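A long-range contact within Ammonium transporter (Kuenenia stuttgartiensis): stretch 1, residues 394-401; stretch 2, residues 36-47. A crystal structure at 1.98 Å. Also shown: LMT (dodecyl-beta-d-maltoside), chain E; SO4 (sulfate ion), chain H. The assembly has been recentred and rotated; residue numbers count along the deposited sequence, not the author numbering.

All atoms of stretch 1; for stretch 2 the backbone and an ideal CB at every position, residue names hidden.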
# COMPACT_ATOMS: atom_id res chain seq x y z
N GLU A 394 -33.53 4.30 11.80
CA GLU A 394 -32.27 4.53 11.13
C GLU A 394 -31.27 3.37 11.27
O GLU A 394 -30.62 2.87 10.31
CB GLU A 394 -31.78 5.83 11.68
CG GLU A 394 -30.48 6.24 11.17
CD GLU A 394 -30.31 7.70 11.38
OE1 GLU A 394 -31.08 8.34 12.23
OE2 GLU A 394 -29.40 8.13 10.60
N GLU A 395 -31.24 2.83 12.48
CA GLU A 395 -30.42 1.69 12.72
C GLU A 395 -30.81 0.48 11.89
O GLU A 395 -29.95 -0.18 11.34
CB GLU A 395 -30.39 1.46 14.20
CG GLU A 395 -29.52 0.31 14.59
CD GLU A 395 -29.41 0.11 16.09
OE1 GLU A 395 -29.97 0.90 16.90
OE2 GLU A 395 -28.73 -0.89 16.44
N LYS A 396 -32.11 0.23 11.68
CA LYS A 396 -32.55 -0.94 10.87
C LYS A 396 -32.40 -0.66 9.40
O LYS A 396 -31.98 -1.50 8.67
CB LYS A 396 -34.01 -1.28 11.17
CG LYS A 396 -34.22 -1.79 12.59
CD LYS A 396 -35.67 -1.65 13.03
CE LYS A 396 -35.75 -1.47 14.53
NZ LYS A 396 -37.16 -1.24 14.93
N ARG A 397 -32.68 0.57 8.97
CA ARG A 397 -32.52 0.91 7.58
C ARG A 397 -31.04 0.94 7.19
O ARG A 397 -30.68 0.61 6.09
CB ARG A 397 -33.13 2.28 7.33
CG ARG A 397 -33.90 2.37 6.02
CD ARG A 397 -35.14 3.24 6.20
NE ARG A 397 -34.77 4.53 6.79
CZ ARG A 397 -35.49 5.18 7.71
NH1 ARG A 397 -35.05 6.35 8.19
NH2 ARG A 397 -36.63 4.68 8.15
N GLY A 398 -30.16 1.38 8.08
CA GLY A 398 -28.78 1.54 7.71
C GLY A 398 -28.38 2.99 7.79
O GLY A 398 -29.16 3.88 7.45
N LEU A 399 -27.16 3.26 8.23
CA LEU A 399 -26.69 4.62 8.34
C LEU A 399 -26.39 5.22 6.98
O LEU A 399 -26.25 6.41 6.84
CB LEU A 399 -25.49 4.73 9.24
CG LEU A 399 -25.72 4.28 10.66
CD1 LEU A 399 -24.46 4.41 11.44
CD2 LEU A 399 -26.76 5.15 11.28
N ASN A 400 -26.28 4.37 5.99
CA ASN A 400 -26.06 4.84 4.61
C ASN A 400 -27.37 5.45 4.13
O ASN A 400 -28.08 4.81 3.38
CB ASN A 400 -25.73 3.67 3.67
CG ASN A 400 -24.51 2.87 4.10
OD1 ASN A 400 -23.82 3.23 5.04
ND2 ASN A 400 -24.26 1.78 3.41
N VAL A 401 -27.70 6.68 4.52
CA VAL A 401 -29.02 7.17 4.17
C VAL A 401 -28.99 8.19 3.07
O VAL A 401 -29.51 7.94 2.02
CB VAL A 401 -29.80 7.69 5.39
CG1 VAL A 401 -31.29 7.48 5.16
CG2 VAL A 401 -29.39 6.98 6.66
N UNK A 36 -22.09 -4.53 8.66
CA UNK A 36 -23.19 -4.94 7.82
C UNK A 36 -23.11 -4.08 6.62
O UNK A 36 -22.77 -2.93 6.68
CB UNK A 36 -24.55 -4.83 8.52
N UNK A 37 -23.35 -4.68 5.49
CA UNK A 37 -23.32 -4.01 4.21
C UNK A 37 -24.11 -2.68 4.16
O UNK A 37 -23.60 -1.68 3.63
CB UNK A 37 -23.86 -4.97 3.15
N UNK A 38 -25.27 -2.57 4.82
CA UNK A 38 -26.02 -1.30 4.88
C UNK A 38 -25.39 -0.11 5.61
O UNK A 38 -25.95 1.04 5.59
CB UNK A 38 -27.37 -1.58 5.55
N UNK A 39 -24.31 -0.36 6.31
CA UNK A 39 -23.63 0.68 7.06
C UNK A 39 -22.23 1.03 6.56
O UNK A 39 -21.54 1.81 7.21
CB UNK A 39 -23.54 0.25 8.53
N UNK A 40 -21.78 0.36 5.48
CA UNK A 40 -20.42 0.46 4.97
C UNK A 40 -20.04 1.87 4.62
O UNK A 40 -18.91 2.28 4.84
CB UNK A 40 -20.25 -0.43 3.74
N UNK A 41 -20.99 2.65 4.09
CA UNK A 41 -20.73 4.06 3.78
C UNK A 41 -20.41 4.82 5.03
O UNK A 41 -19.42 5.62 5.02
CB UNK A 41 -21.93 4.70 3.07
N UNK A 42 -21.20 4.67 6.11
CA UNK A 42 -20.98 5.54 7.26
C UNK A 42 -19.62 5.21 7.86
O UNK A 42 -18.93 6.06 8.35
CB UNK A 42 -22.09 5.38 8.30
N UNK A 43 -19.27 3.94 7.92
CA UNK A 43 -18.05 3.59 8.57
C UNK A 43 -16.82 4.04 7.73
O UNK A 43 -15.81 4.49 8.29
CB UNK A 43 -18.02 2.08 8.82
N UNK A 44 -16.90 3.99 6.40
CA UNK A 44 -15.80 4.48 5.58
C UNK A 44 -15.58 5.97 5.84
O UNK A 44 -14.45 6.44 6.07
CB UNK A 44 -16.08 4.23 4.10
N UNK A 45 -16.66 6.71 5.88
CA UNK A 45 -16.60 8.14 6.09
C UNK A 45 -16.12 8.57 7.47
O UNK A 45 -15.39 9.56 7.56
CB UNK A 45 -17.99 8.74 5.84
N UNK A 46 -16.56 7.87 8.54
CA UNK A 46 -16.08 8.18 9.89
C UNK A 46 -14.57 8.01 9.99
O UNK A 46 -13.87 8.81 10.62
CB UNK A 46 -16.77 7.29 10.92
N UNK A 47 -14.05 6.93 9.40
CA UNK A 47 -12.63 6.68 9.40
C UNK A 47 -11.81 7.73 8.65
O UNK A 47 -10.71 8.08 9.06
CB UNK A 47 -12.37 5.30 8.80
C1B LMT E . -28.14 10.99 14.67
C2B LMT E . -29.47 10.51 13.98
C3B LMT E . -30.64 11.34 14.48
C4B LMT E . -30.67 11.14 15.97
C5B LMT E . -29.43 11.68 16.62
C6B LMT E . -29.58 11.55 18.15
O1B LMT E . -27.88 12.34 14.31
O2B LMT E . -29.43 10.68 12.56
O3B LMT E . -31.93 10.94 13.98
O4' LMT E . -31.82 11.78 16.52
O5B LMT E . -28.27 10.98 16.09
O6B LMT E . -30.42 10.42 18.58
C1' LMT E . -25.22 14.75 12.31
C2' LMT E . -25.59 13.43 11.75
C3' LMT E . -26.81 12.90 12.36
C4' LMT E . -26.61 12.70 13.79
C5' LMT E . -26.06 14.02 14.40
C6' LMT E . -25.69 13.80 15.85
O1' LMT E . -24.06 15.23 11.66
O2' LMT E . -25.91 13.56 10.39
O3' LMT E . -27.16 11.63 11.83
O5' LMT E . -24.96 14.55 13.69
O6' LMT E . -24.88 12.63 16.11
C1 LMT E . -23.65 16.53 12.15
C2 LMT E . -22.52 17.10 11.28
C3 LMT E . -21.88 18.36 11.84
C4 LMT E . -20.74 18.91 10.94
C5 LMT E . -19.34 18.79 11.56
C6 LMT E . -18.40 19.98 11.42
C7 LMT E . -16.95 19.53 11.68
C8 LMT E . -16.20 20.33 12.74
C9 LMT E . -14.75 19.86 13.00
C10 LMT E . -13.87 20.90 13.79
C11 LMT E . -12.88 20.37 14.89
C12 LMT E . -11.36 20.49 14.63
S SO4 H . -23.06 8.92 9.62
O1 SO4 H . -22.86 8.24 8.36
O2 SO4 H . -24.15 8.19 10.36
O3 SO4 H . -23.49 10.31 9.36
O4 SO4 H . -21.74 9.03 10.28

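Stretch 1 offers the end of a helix, carbonyls bare where Gly 398 breaks away, then a turn carrying Leu 399 and Asn 400.

Position 36 points toward stretch 1, but its ideal CB has nothing of it within 5.5 Å; almost any side chain would fit, and Gln 36 makes no contact. Position 37 points away and is equally free; it is Ser 37.

At position 38 the CA-to-CB bond runs sideways, with the ideal CB 4.0 Å from Arg 397 O, and beyond lie the unpaired carbonyls of the helix end. A long donor, lysine or arginine, would suit. Lys 38 extends with chi1 p and the rest t, so that NZ reaches Lys 396 O at 2.6 Å and, weakly, Glu 395 O at 3.4 Å: a side chain donating to carbonyls left without a following helical turn. Its backbone fits Gly 398, since a CB there would sit 2.7 Å from Lys 38 O, and at these backbone angles a CB would also be jammed against the carbonyl O of Arg 397.

Position 39 points away, yet the free amide of Leu 399 is near, its N 4.7 Å from the ideal CB. A short acceptor that can turn back is wanted: asparagine or aspartate. Asn 39 places OD1 2.8 Å from Leu 399 N in a nearly straight hydrogen bond, while its ND2 gives a hydrogen bond to a water at 3.0 Å, which in turn donates to Glu 395 O at 2.7 Å.

Position 40 is helical and points away; small or large could serve, and Ala 40 adds little.

Position 41 points toward Asn 400, whose OD1 is a tight 3.1 Å from the ideal CB. An aliphatic chain could cover the amide; Ile 41 does so, its CB 3.2 Å from Asn 400 OD1.

Position 42 faces Leu 399, with its ideal CB 3.6 Å from Leu 399 CB, so alanine, serine or threonine would suit. Ser 42 OG lies 3.5 Å from Leu 399 CB and donates to Asn 39 O at 2.8 Å, while Ser 42 N donates to Asn 400 OD1 at 3.2 Å, tying the helix backbone to the loop.

Positions 43, 44, 45 and 47 leave stretch 1 untouched and are unconstrained by it: Ile 43, Ala 44, Leu 45 and Asn 47.

Position 46 points toward stretch 1 from a distance, so only a long chain arrives; a cation could also meet the sulfate, probably an ion from the crystallisation liquor. Arg 46 brings NH2 to 3.7 Å from Leu 399 CD1 and binds sulfate O4 through NE at 2.7 Å.

Stretch 2 (36-47) QSKNAISIALRN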
# COMPACT_ATOMS: atom_id res chain seq x y z
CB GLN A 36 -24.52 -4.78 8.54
CG GLN A 36 -24.65 -5.69 9.80
CD GLN A 36 -25.92 -5.24 10.51
OE1 GLN A 36 -26.99 -5.50 10.07
NE2 GLN A 36 -25.77 -4.40 11.48
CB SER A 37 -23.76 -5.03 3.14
OG SER A 37 -24.45 -4.33 2.19
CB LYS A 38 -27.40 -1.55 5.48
CG LYS A 38 -27.36 -1.98 6.92
CD LYS A 38 -28.75 -2.30 7.43
CE LYS A 38 -28.67 -2.71 8.86
NZ LYS A 38 -30.01 -2.99 9.36
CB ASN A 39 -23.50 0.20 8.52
CG ASN A 39 -24.86 0.14 9.22
OD1 ASN A 39 -25.67 1.02 9.07
ND2 ASN A 39 -25.10 -0.93 9.96
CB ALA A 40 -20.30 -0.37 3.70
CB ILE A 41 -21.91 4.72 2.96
CG1 ILE A 41 -22.12 3.94 1.63
CG2 ILE A 41 -21.60 6.19 2.66
CD1 ILE A 41 -23.39 4.36 0.86
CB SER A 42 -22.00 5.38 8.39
OG SER A 42 -22.04 4.05 8.82
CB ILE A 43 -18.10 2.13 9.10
CG1 ILE A 43 -17.01 1.90 10.15
CG2 ILE A 43 -18.06 1.14 7.99
CD1 ILE A 43 -17.24 2.60 11.50
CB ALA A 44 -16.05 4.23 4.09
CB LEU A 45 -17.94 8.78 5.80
CG LEU A 45 -18.28 8.59 4.32
CD1 LEU A 45 -19.65 9.20 4.09
CD2 LEU A 45 -17.26 9.20 3.36
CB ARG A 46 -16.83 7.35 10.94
CG ARG A 46 -18.27 7.82 11.09
CD ARG A 46 -19.11 6.75 11.73
NE ARG A 46 -20.49 7.20 11.76
CZ ARG A 46 -21.43 6.76 12.58
NH1 ARG A 46 -21.22 5.78 13.49
NH2 ARG A 46 -22.62 7.37 12.53
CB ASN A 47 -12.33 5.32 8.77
CG ASN A 47 -12.44 4.21 9.78
OD1 ASN A 47 -11.53 4.02 10.60
ND2 ASN A 47 -13.58 3.54 9.79
O HOH W 1 -27.35 -0.46 11.92
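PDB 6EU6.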